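Local coordinates for amine oxidase (Emericella nidulans, PDB 3PGB) that oxidises primary amines with the help of copper and a topaquinone cofactor formed from one of its own tyrosines, at the interface of chains A and B. Numbering follows the deposited sequence. Chains: chain A/B, Putative uncharacterized protein.

The interface of chains A and B. Residues chain A 389-390, 519, 531-532, 628-629; chain B 556, 574-576.
B:Met574 and A:Met531 reach past the subunit boundary toward each other, and their apolar packing dominates this part of the two-fold interface between the copper amine oxidase chains. B:Met574, on strand 570-580, has CG wedged between its backbone N and carbonyl carbon (chi1 64°), and from there the chain runs fully extended into chain A. A long, unbranched, flexible thioether suits this reach into a site lined largely by carbon. B:Met574 CG lies 3.6 Å from the methyl CB of A:Ala390, a small residue that lets the chain come close. The side chains of A:Thr628 and A:Val629 cross that of B:Met574 at about a right angle; their branching at CB sets carbon beside the sulfur, with SD 3.7 Å from A:Thr628 CB and 3.9 Å from A:Val629 CG2.

A:Met531 answers from the opposite direction. Bent at chi3 (-62°), it turns its terminal methyl so that CE lies 3.4 Å from B:Val556 CG1, tip to tip, and 3.7 Å from B:Met574 CG. The same CG1 methyl of B:Val556 also faces A:Thr628, whose hydroxyl OG1 stands 3.8 Å from CG1.

Polar atoms contribute little across this patch, where the chains meet mainly through carbon and sulfur. Across the interface, the carbonyl O of B:Met574 faces the methyl of A:Ala390 and the CD1-CE1 side of the A:Phe519 ring.

At its tip, B:Met574 may help hold the backbone of the copper ligand A:His532: CE ends 3.9 Å from its CA, while the imidazole points away.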
# COMPACT_ATOMS: atom_id res chain seq x y z
N TYR A 389 5.98 17.50 16.29
CA TYR A 389 5.73 18.70 15.48
C TYR A 389 6.97 19.58 15.32
O TYR A 389 8.02 19.34 15.92
CB TYR A 389 4.59 19.52 16.10
CG TYR A 389 3.26 18.84 16.00
CD1 TYR A 389 2.93 17.78 16.83
CD2 TYR A 389 2.32 19.26 15.07
CE1 TYR A 389 1.70 17.15 16.73
CE2 TYR A 389 1.10 18.65 14.96
CZ TYR A 389 0.79 17.59 15.79
OH TYR A 389 -0.44 16.99 15.68
N ALA A 390 6.84 20.60 14.47
CA ALA A 390 7.86 21.62 14.27
C ALA A 390 7.17 22.87 13.78
O ALA A 390 6.14 22.78 13.11
CB ALA A 390 8.90 21.15 13.27
N PHE A 519 7.61 25.99 7.88
CA PHE A 519 7.13 24.84 8.64
C PHE A 519 5.71 24.43 8.26
O PHE A 519 4.99 23.86 9.08
CB PHE A 519 7.19 25.15 10.14
CG PHE A 519 8.55 25.55 10.62
CD1 PHE A 519 9.41 24.62 11.18
CD2 PHE A 519 8.97 26.87 10.53
CE1 PHE A 519 10.67 24.99 11.63
CE2 PHE A 519 10.22 27.25 10.97
CZ PHE A 519 11.07 26.31 11.53
N MET A 531 3.28 20.97 10.50
CA MET A 531 3.93 19.74 10.07
C MET A 531 4.19 18.84 11.27
O MET A 531 4.42 19.33 12.37
CB MET A 531 5.25 20.04 9.34
CG MET A 531 6.29 20.80 10.15
SD MET A 531 7.74 21.24 9.18
CE MET A 531 8.35 19.62 8.71
N HIS A 532 4.14 17.54 11.05
CA HIS A 532 4.43 16.58 12.11
C HIS A 532 4.74 15.20 11.56
O HIS A 532 4.28 14.83 10.47
CB HIS A 532 3.27 16.50 13.12
CG HIS A 532 1.95 16.17 12.49
ND1 HIS A 532 1.10 17.13 12.00
CD2 HIS A 532 1.33 14.98 12.28
CE1 HIS A 532 0.02 16.55 11.50
NE2 HIS A 532 0.14 15.24 11.67
N THR A 628 11.97 12.22 11.68
CA THR A 628 12.89 13.04 10.89
C THR A 628 13.92 13.70 11.79
O THR A 628 15.12 13.68 11.50
CB THR A 628 12.13 14.16 10.15
OG1 THR A 628 11.14 13.60 9.29
CG2 THR A 628 13.08 15.04 9.33
N VAL A 629 13.43 14.27 12.89
CA VAL A 629 14.25 15.07 13.80
C VAL A 629 15.37 14.23 14.40
O VAL A 629 15.12 13.14 14.92
CB VAL A 629 13.40 15.68 14.95
CG1 VAL A 629 14.23 16.65 15.77
CG2 VAL A 629 12.16 16.37 14.39
N VAL B 556 10.79 17.26 3.94
CA VAL B 556 10.83 17.41 5.39
C VAL B 556 12.23 17.01 5.82
O VAL B 556 12.62 15.86 5.63
CB VAL B 556 9.77 16.53 6.09
CG1 VAL B 556 9.82 16.71 7.59
CG2 VAL B 556 8.38 16.87 5.57
N MET B 574 12.82 20.27 12.81
CA MET B 574 12.77 19.98 11.38
C MET B 574 12.06 21.11 10.66
O MET B 574 11.49 21.99 11.28
CB MET B 574 12.09 18.63 11.10
CG MET B 574 10.61 18.54 11.50
SD MET B 574 9.94 16.88 11.21
CE MET B 574 8.31 17.00 11.96
N GLN B 575 12.09 21.06 9.33
CA GLN B 575 11.71 22.19 8.50
C GLN B 575 11.26 21.70 7.13
O GLN B 575 11.57 20.57 6.74
CB GLN B 575 12.95 23.08 8.35
CG GLN B 575 12.73 24.43 7.72
CD GLN B 575 14.04 25.17 7.51
OE1 GLN B 575 14.41 25.49 6.38
NE2 GLN B 575 14.75 25.45 8.61
N LEU B 576 10.51 22.54 6.42
CA LEU B 576 10.20 22.27 5.02
C LEU B 576 11.34 22.80 4.17
O LEU B 576 11.83 23.90 4.40
CB LEU B 576 8.89 22.94 4.59
CG LEU B 576 7.56 22.33 5.03
CD1 LEU B 576 6.42 23.04 4.32
CD2 LEU B 576 7.52 20.83 4.75